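Defective in germ line development protein 3, isoform a (Caenorhabditis elegans, PDB 3N89) probably acts in germ line development as a Bicaudal-C-type KH protein, its four KH domains forming a globular platform. Local coordinates at residues S205-I213 and I354-F363; T76-V84 and F190-D198. All coordinates share one frame; numbering follows the deposited sequence.

Contact 1 of 2, residues S205-I213 and I354-F363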
loop_
_atom_site.group_PDB
_atom_site.type_symbol
_atom_site.label_atom_id
_atom_site.label_comp_id
_atom_site.label_asym_id
_atom_site.label_seq_id
_atom_site.Cartn_x
_atom_site.Cartn_y
_atom_site.Cartn_z
ATOM N N SER A 205 -10.096 -5.505 20.820
ATOM C CA SER A 205 -9.631 -6.842 21.174
ATOM C C SER A 205 -8.273 -7.165 20.573
ATOM O O SER A 205 -8.078 -8.249 20.023
ATOM C CB SER A 205 -10.645 -7.877 20.692
ATOM O OG SER A 205 -10.921 -7.681 19.315
ATOM N N THR A 206 -7.336 -6.229 20.672
ATOM C CA THR A 206 -5.997 -6.439 20.134
ATOM C C THR A 206 -5.016 -5.502 20.818
ATOM O O THR A 206 -5.374 -4.776 21.745
ATOM C CB THR A 206 -5.937 -6.160 18.620
ATOM O OG1 THR A 206 -6.371 -4.821 18.363
ATOM C CG2 THR A 206 -6.808 -7.138 17.849
ATOM N N ALA A 207 -3.775 -5.527 20.359
ATOM C CA ALA A 207 -2.745 -4.657 20.904
ATOM C C ALA A 207 -2.777 -3.382 20.067
ATOM O O ALA A 207 -3.229 -3.407 18.923
ATOM C CB ALA A 207 -1.382 -5.333 20.787
ATOM N N GLN A 208 -2.329 -2.266 20.636
ATOM C CA GLN A 208 -2.282 -0.999 19.895
ATOM C C GLN A 208 -0.974 -1.049 19.097
ATOM O O GLN A 208 0.118 -0.951 19.665
ATOM C CB GLN A 208 -2.295 0.189 20.869
ATOM C CG GLN A 208 -3.602 0.320 21.655
ATOM C CD GLN A 208 -3.598 1.469 22.666
ATOM O OE1 GLN A 208 -4.656 1.897 23.148
ATOM N NE2 GLN A 208 -2.409 1.966 22.998
ATOM N N LEU A 209 -1.097 -1.212 17.782
ATOM C CA LEU A 209 0.061 -1.348 16.890
ATOM C C LEU A 209 0.988 -0.170 16.606
ATOM O O LEU A 209 2.142 -0.383 16.239
ATOM C CB LEU A 209 -0.395 -1.937 15.554
ATOM C CG LEU A 209 0.101 -3.343 15.208
ATOM C CD1 LEU A 209 -0.020 -4.255 16.420
ATOM C CD2 LEU A 209 -0.694 -3.886 14.030
ATOM N N MET A 210 0.519 1.063 16.754
ATOM C CA MET A 210 1.398 2.196 16.481
ATOM C C MET A 210 2.462 2.381 17.560
ATOM O O MET A 210 3.634 2.592 17.245
ATOM C CB MET A 210 0.592 3.485 16.303
ATOM C CG MET A 210 -0.332 3.482 15.084
ATOM S SD MET A 210 0.548 3.451 13.502
ATOM C CE MET A 210 0.789 1.686 13.240
ATOM N N PRO A 211 2.077 2.303 18.849
ATOM C CA PRO A 211 3.055 2.468 19.933
ATOM C C PRO A 211 4.335 1.670 19.686
ATOM O O PRO A 211 5.435 2.118 20.024
ATOM C CB PRO A 211 2.291 1.978 21.158
ATOM C CG PRO A 211 0.899 2.464 20.870
ATOM C CD PRO A 211 0.720 2.101 19.397
ATOM N N VAL A 212 4.185 0.491 19.092
ATOM C CA VAL A 212 5.329 -0.371 18.794
ATOM C C VAL A 212 6.231 0.315 17.780
ATOM O O VAL A 212 7.453 0.273 17.897
ATOM C CB VAL A 212 4.876 -1.737 18.211
ATOM C CG1 VAL A 212 6.093 -2.554 17.777
ATOM C CG2 VAL A 212 4.063 -2.502 19.245
ATOM N N ILE A 213 5.623 0.946 16.780
ATOM C CA ILE A 213 6.398 1.637 15.760
ATOM C C ILE A 213 7.172 2.796 16.380
ATOM O O ILE A 213 8.358 2.968 16.105
ATOM C CB ILE A 213 5.497 2.151 14.622
ATOM C CG1 ILE A 213 4.943 0.960 13.834
ATOM C CG2 ILE A 213 6.291 3.087 13.703
ATOM C CD1 ILE A 213 4.183 1.347 12.588
ATOM N N ILE A 354 9.920 -5.327 10.877
ATOM C CA ILE A 354 9.908 -5.721 12.279
ATOM C C ILE A 354 8.637 -6.518 12.538
ATOM O O ILE A 354 8.453 -7.078 13.612
ATOM C CB ILE A 354 9.908 -4.496 13.227
ATOM C CG1 ILE A 354 8.645 -3.663 12.992
ATOM C CG2 ILE A 354 11.166 -3.663 13.011
ATOM C CD1 ILE A 354 8.458 -2.525 13.981
ATOM N N TRP A 355 7.762 -6.567 11.538
ATOM C CA TRP A 355 6.495 -7.274 11.660
ATOM C C TRP A 355 6.577 -8.779 11.461
ATOM O O TRP A 355 5.595 -9.493 11.664
ATOM C CB TRP A 355 5.474 -6.670 10.698
ATOM C CG TRP A 355 5.105 -5.272 11.081
ATOM C CD1 TRP A 355 5.159 -4.163 10.288
ATOM C CD2 TRP A 355 4.646 -4.829 12.361
ATOM N NE1 TRP A 355 4.766 -3.055 10.996
ATOM C CE2 TRP A 355 4.450 -3.435 12.275
ATOM C CE3 TRP A 355 4.392 -5.476 13.581
ATOM C CZ2 TRP A 355 3.995 -2.670 13.362
ATOM C CZ3 TRP A 355 3.943 -4.721 14.664
ATOM C CH2 TRP A 355 3.753 -3.328 14.545
ATOM N N HIS A 356 7.743 -9.269 11.067
ATOM C CA HIS A 356 7.916 -10.701 10.875
ATOM C C HIS A 356 8.070 -11.415 12.219
ATOM O O HIS A 356 8.015 -12.649 12.280
ATOM C CB HIS A 356 9.148 -10.981 10.003
ATOM C CG HIS A 356 8.903 -10.820 8.535
ATOM N ND1 HIS A 356 7.970 -11.570 7.851
ATOM C CD2 HIS A 356 9.474 -10.002 7.617
ATOM C CE1 HIS A 356 7.977 -11.223 6.576
ATOM N NE2 HIS A 356 8.883 -10.273 6.409
ATOM N N HIS A 357 8.249 -10.646 13.293
ATOM C CA HIS A 357 8.445 -11.238 14.620
ATOM C C HIS A 357 7.712 -10.540 15.775
ATOM O O HIS A 357 7.572 -11.113 16.857
ATOM N N SER A 358 7.232 -9.321 15.550
ATOM C CA SER A 358 6.542 -8.587 16.606
ATOM C C SER A 358 5.065 -8.312 16.347
ATOM O O SER A 358 4.473 -7.433 16.980
ATOM C CB SER A 358 7.261 -7.264 16.871
ATOM O OG SER A 358 7.304 -6.473 15.699
ATOM N N LEU A 359 4.461 -9.064 15.433
ATOM C CA LEU A 359 3.046 -8.868 15.118
ATOM C C LEU A 359 2.156 -9.996 15.642
ATOM O O LEU A 359 2.288 -11.148 15.230
ATOM C CB LEU A 359 2.848 -8.751 13.607
ATOM C CG LEU A 359 1.388 -8.571 13.182
ATOM C CD1 LEU A 359 0.986 -7.116 13.375
ATOM C CD2 LEU A 359 1.212 -8.995 11.724
ATOM N N PRO A 360 1.223 -9.676 16.553
ATOM C CA PRO A 360 0.325 -10.695 17.108
ATOM C C PRO A 360 -0.481 -11.400 16.015
ATOM O O PRO A 360 -1.043 -10.755 15.127
ATOM C CB PRO A 360 -0.562 -9.893 18.057
ATOM C CG PRO A 360 0.335 -8.775 18.495
ATOM C CD PRO A 360 0.991 -8.371 17.191
ATOM N N ALA A 361 -0.537 -12.728 16.098
ATOM C CA ALA A 361 -1.245 -13.561 15.123
ATOM C C ALA A 361 -2.638 -13.080 14.713
ATOM O O ALA A 361 -2.955 -13.026 13.527
ATOM C CB ALA A 361 -1.329 -14.989 15.646
ATOM N N ASN A 362 -3.469 -12.739 15.690
ATOM C CA ASN A 362 -4.830 -12.277 15.429
ATOM C C ASN A 362 -4.974 -11.260 14.287
ATOM O O ASN A 362 -5.972 -11.264 13.566
ATOM N N PHE A 363 -3.977 -10.396 14.127
ATOM C CA PHE A 363 -4.001 -9.364 13.094
ATOM C C PHE A 363 -4.040 -9.894 11.661
ATOM O O PHE A 363 -4.573 -9.235 10.762
ATOM C CB PHE A 363 -2.793 -8.436 13.273
ATOM C CG PHE A 363 -2.982 -7.393 14.342
ATOM C CD1 PHE A 363 -3.652 -6.210 14.058
ATOM C CD2 PHE A 363 -2.516 -7.608 15.637
ATOM C CE1 PHE A 363 -3.859 -5.248 15.043
ATOM C CE2 PHE A 363 -2.714 -6.652 16.641
ATOM C CZ PHE A 363 -3.391 -5.467 16.342
#

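Contact 2 of 2, residues T76-V84 and F190-D198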
loop_
_atom_site.group_PDB
_atom_site.type_symbol
_atom_site.label_atom_id
_atom_site.label_comp_id
_atom_site.label_asym_id
_atom_site.label_seq_id
_atom_site.Cartn_x
_atom_site.Cartn_y
_atom_site.Cartn_z
ATOM N N THR A 76 -21.135 2.287 6.859
ATOM C CA THR A 76 -19.765 1.817 7.025
ATOM C C THR A 76 -18.841 2.463 6.003
ATOM O O THR A 76 -19.189 2.581 4.829
ATOM N N PRO A 77 -17.646 2.889 6.435
ATOM C CA PRO A 77 -16.702 3.517 5.503
ATOM C C PRO A 77 -16.431 2.613 4.302
ATOM O O PRO A 77 -16.438 1.388 4.420
ATOM C CB PRO A 77 -15.453 3.716 6.353
ATOM C CG PRO A 77 -16.014 3.924 7.726
ATOM C CD PRO A 77 -17.108 2.879 7.807
ATOM N N ASP A 78 -16.193 3.227 3.148
ATOM C CA ASP A 78 -15.917 2.488 1.925
ATOM C C ASP A 78 -14.609 1.719 2.073
ATOM O O ASP A 78 -13.549 2.311 2.275
ATOM C CB ASP A 78 -15.816 3.460 0.744
ATOM C CG ASP A 78 -15.570 2.758 -0.582
ATOM O OD1 ASP A 78 -15.350 3.473 -1.583
ATOM O OD2 ASP A 78 -15.600 1.509 -0.636
ATOM N N PRO A 79 -14.665 0.387 1.984
ATOM C CA PRO A 79 -13.439 -0.402 2.116
ATOM C C PRO A 79 -12.515 -0.294 0.900
ATOM O O PRO A 79 -11.366 -0.744 0.947
ATOM C CB PRO A 79 -13.968 -1.824 2.317
ATOM C CG PRO A 79 -15.244 -1.815 1.531
ATOM C CD PRO A 79 -15.849 -0.485 1.909
ATOM N N PHE A 80 -13.016 0.307 -0.180
ATOM C CA PHE A 80 -12.228 0.452 -1.406
ATOM C C PHE A 80 -11.865 1.905 -1.727
ATOM O O PHE A 80 -11.422 2.209 -2.834
ATOM C CB PHE A 80 -12.987 -0.140 -2.598
ATOM C CG PHE A 80 -13.427 -1.562 -2.396
ATOM C CD1 PHE A 80 -12.500 -2.580 -2.151
ATOM C CD2 PHE A 80 -14.769 -1.894 -2.482
ATOM C CE1 PHE A 80 -12.920 -3.906 -1.996
ATOM C CE2 PHE A 80 -15.197 -3.209 -2.328
ATOM C CZ PHE A 80 -14.274 -4.218 -2.087
ATOM N N ALA A 81 -12.052 2.797 -0.760
ATOM C CA ALA A 81 -11.749 4.214 -0.945
ATOM C C ALA A 81 -10.398 4.459 -1.617
ATOM O O ALA A 81 -10.266 5.342 -2.461
ATOM C CB ALA A 81 -11.787 4.923 0.400
ATOM N N GLN A 82 -9.397 3.665 -1.256
ATOM C CA GLN A 82 -8.060 3.849 -1.812
ATOM C C GLN A 82 -7.435 2.575 -2.350
ATOM O O GLN A 82 -6.216 2.417 -2.305
ATOM C CB GLN A 82 -7.139 4.444 -0.743
ATOM C CG GLN A 82 -7.626 5.772 -0.207
ATOM C CD GLN A 82 -6.653 6.417 0.746
ATOM O OE1 GLN A 82 -6.362 5.876 1.809
ATOM N NE2 GLN A 82 -6.144 7.587 0.372
ATOM N N GLN A 83 -8.263 1.676 -2.872
ATOM C CA GLN A 83 -7.768 0.414 -3.388
ATOM C C GLN A 83 -7.511 0.445 -4.880
ATOM O O GLN A 83 -8.389 0.797 -5.676
ATOM C CB GLN A 83 -8.749 -0.704 -3.068
ATOM C CG GLN A 83 -8.089 -2.024 -2.704
ATOM C CD GLN A 83 -9.083 -3.019 -2.144
ATOM O OE1 GLN A 83 -9.763 -3.727 -2.887
ATOM N NE2 GLN A 83 -9.189 -3.060 -0.822
ATOM N N VAL A 84 -6.288 0.081 -5.245
ATOM C CA VAL A 84 -5.869 0.030 -6.633
ATOM C C VAL A 84 -5.700 -1.424 -7.045
ATOM O O VAL A 84 -5.133 -2.225 -6.304
ATOM C CB VAL A 84 -4.543 0.774 -6.832
ATOM C CG1 VAL A 84 -3.731 0.123 -7.949
ATOM C CG2 VAL A 84 -4.832 2.229 -7.173
ATOM N N PHE A 190 -0.029 10.286 6.724
ATOM C CA PHE A 190 -0.439 9.071 6.032
ATOM C C PHE A 190 -1.966 8.976 6.019
ATOM O O PHE A 190 -2.613 9.107 7.056
ATOM C CB PHE A 190 0.154 7.842 6.720
ATOM C CG PHE A 190 0.024 6.579 5.921
ATOM C CD1 PHE A 190 0.765 6.398 4.759
ATOM C CD2 PHE A 190 -0.849 5.566 6.325
ATOM C CE1 PHE A 190 0.640 5.232 4.009
ATOM C CE2 PHE A 190 -0.981 4.400 5.582
ATOM C CZ PHE A 190 -0.234 4.229 4.421
ATOM N N THR A 191 -2.536 8.765 4.836
ATOM C CA THR A 191 -3.979 8.648 4.692
ATOM C C THR A 191 -4.368 7.190 4.546
ATOM O O THR A 191 -4.127 6.565 3.508
ATOM C CB THR A 191 -4.497 9.381 3.449
ATOM O OG1 THR A 191 -3.723 8.975 2.311
ATOM C CG2 THR A 191 -4.418 10.880 3.634
ATOM N N LEU A 192 -4.980 6.654 5.588
ATOM C CA LEU A 192 -5.406 5.273 5.575
ATOM C C LEU A 192 -6.899 5.275 5.330
ATOM O O LEU A 192 -7.572 6.273 5.603
ATOM C CB LEU A 192 -5.120 4.622 6.932
ATOM C CG LEU A 192 -5.305 3.107 6.996
ATOM C CD1 LEU A 192 -4.179 2.445 6.211
ATOM C CD2 LEU A 192 -5.291 2.631 8.452
ATOM N N SER A 193 -7.421 4.179 4.794
ATOM C CA SER A 193 -8.860 4.079 4.589
ATOM C C SER A 193 -9.437 3.721 5.952
ATOM O O SER A 193 -9.114 2.671 6.510
ATOM C CB SER A 193 -9.190 2.984 3.579
ATOM O OG SER A 193 -9.020 3.461 2.254
ATOM N N THR A 194 -10.278 4.592 6.499
ATOM C CA THR A 194 -10.866 4.345 7.813
ATOM C C THR A 194 -11.220 2.878 8.042
ATOM O O THR A 194 -10.912 2.311 9.091
ATOM C CB THR A 194 -12.113 5.198 8.017
ATOM O OG1 THR A 194 -12.980 5.037 6.894
ATOM C CG2 THR A 194 -11.731 6.664 8.141
ATOM N N TYR A 195 -11.849 2.264 7.049
ATOM C CA TYR A 195 -12.248 0.865 7.140
ATOM C C TYR A 195 -11.222 -0.016 7.831
ATOM O O TYR A 195 -11.564 -0.827 8.694
ATOM C CB TYR A 195 -12.496 0.285 5.743
ATOM C CG TYR A 195 -13.148 -1.079 5.756
ATOM C CD1 TYR A 195 -14.523 -1.207 5.568
ATOM C CD2 TYR A 195 -12.393 -2.246 5.958
ATOM C CE1 TYR A 195 -15.141 -2.451 5.575
ATOM C CE2 TYR A 195 -13.004 -3.506 5.971
ATOM C CZ TYR A 195 -14.384 -3.592 5.776
ATOM O OH TYR A 195 -15.026 -4.809 5.769
ATOM N N TYR A 196 -9.962 0.148 7.445
ATOM C CA TYR A 196 -8.881 -0.678 7.973
ATOM C C TYR A 196 -8.257 -0.233 9.285
ATOM O O TYR A 196 -7.335 -0.879 9.788
ATOM C CB TYR A 196 -7.800 -0.823 6.906
ATOM C CG TYR A 196 -8.323 -1.353 5.593
ATOM C CD1 TYR A 196 -8.361 -0.544 4.460
ATOM C CD2 TYR A 196 -8.779 -2.665 5.481
ATOM C CE1 TYR A 196 -8.841 -1.026 3.242
ATOM C CE2 TYR A 196 -9.260 -3.160 4.269
ATOM C CZ TYR A 196 -9.285 -2.330 3.154
ATOM O OH TYR A 196 -9.738 -2.811 1.948
ATOM N N VAL A 197 -8.764 0.860 9.843
ATOM C CA VAL A 197 -8.255 1.377 11.107
ATOM C C VAL A 197 -8.124 0.273 12.149
ATOM O O VAL A 197 -7.101 0.171 12.823
ATOM C CB VAL A 197 -9.178 2.477 11.668
ATOM C CG1 VAL A 197 -8.746 2.842 13.082
ATOM C CG2 VAL A 197 -9.140 3.712 10.757
ATOM N N ASP A 198 -9.151 -0.560 12.283
ATOM C CA ASP A 198 -9.086 -1.633 13.265
ATOM C C ASP A 198 -7.966 -2.641 12.982
ATOM O O ASP A 198 -7.322 -3.134 13.914
ATOM C CB ASP A 198 -10.439 -2.361 13.383
ATOM C CG ASP A 198 -10.988 -2.834 12.039
ATOM O OD1 ASP A 198 -10.183 -3.264 11.178
ATOM O OD2 ASP A 198 -12.233 -2.791 11.858
#

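Contact 1 of 2, residues S205-I213 and I354-F363
Leu209 fits between the aromatic rings of Phe363 and Trp355, where the segment following the last KH helix lies against the start of helix 209-217 in the third KH domain. This is the tight part. A leucine suits it because its fork can grip one ring while its stem touches the other. CD2 lies over one face of Phe363 in a CH-pi contact, 3.8 Å from the ring centroid and 19° off its normal, while CD1 comes 3.6 Å from CZ. Leu209 CD2 also meets Leu359 CD1 at 3.7 Å, and Leu209 CG approaches Trp355 CH2 obliquely at 3.7 Å. Trp355 holds CG anti to its carbonyl carbon (chi1 -67°), which carries the far end of the indole up to the helix. There CZ2 lies 3.8 Å from Ile213 CG1, while NE1 is bonded to Tyr254 O, which satisfies the buried indole's polar edge. Thr206 comes at the other face of Phe363 with CG2, its CB nearest, 3.5 Å from CZ; its hydroxyl is bonded to Ser203 N. With an alanine in place of Phe363, Leu209 would probably lose its aromatic partner on this side and a gap would open towards Thr206. Packing is looser at the margins, where Ala207 CB and Pro360 CG, on exposed residues, come only to 4.5 Å. No hydrogen bond joins the segments; Ala207 O faces the rim of the Phe363 ring, near its plane, 3.3 Å from CZ.

Contact 2 of 2, residues T76-V84 and F190-D198
The backbones run past each other in opposite senses, Pro79 and Tyr195 having their CA atoms 5.3 Å apart and Ala81 and Ser193 6.2 Å, as a type I turn from Asp78 to Ala81 meets the place where strand 186-193 gives way to helix 197-200. Proline suits the second position of such a turn, its ring fixing phi near -72°. Asp78 suits the first: OD2 accepts from Phe80 N at 2.9 Å in an Asx turn while OD1 forms a salt bridge with Arg70. The turn presents Pro79 to Tyr195, whose CG, anti to its backbone N (chi1 -170°), swings the ring out to it. Pro79 CB sits over one face of that ring, 3.5 Å from the centroid, a CH-pi contact. Pro77 O lies at the ring's edge, 3.4 Å from CD1. Tyr196 reaches the turn with its hydroxyl and gives a weak hydrogen bond to Pro79 O, OH to O 2.8 Å. Gln83 NE2 is badly angled for that hydroxyl and pairs with Glu35. Ala81 is small enough to bring its CB 3.6 Å from Ser193 OG. Gln82, extended beyond CG, lies beside the same serine hydroxyl and crosses Thr191 at about a right angle. The first and third KH domains are thus joined by proline-tyrosine packing, one weak hydrogen bond and a polar region around Gln82 and Ser193, with no salt bridge between the segments, consistent with one globular platform.

Contact 1 and contact 2 share the third KH domain, which meets the first domain through 190-198 and the segment after the last KH helix through 205-213. Their centres are about 19 Å apart, and contact 2 lies nearer the centre of the chain, about 11 Å away against 18 Å for contact 1. Helices 197-200 and 209-217 follow each other along the chain; in canonical KH domains the loop between the corresponding helices carries the nucleic-acid-binding GXXG motif, absent from this loop, so RNA binding here cannot be assumed. The two contacts touch where Phe363 CE1 lies 4.2 Å from Asp198 O, a packing contact that brings the C-terminal segment up to the first of these helices.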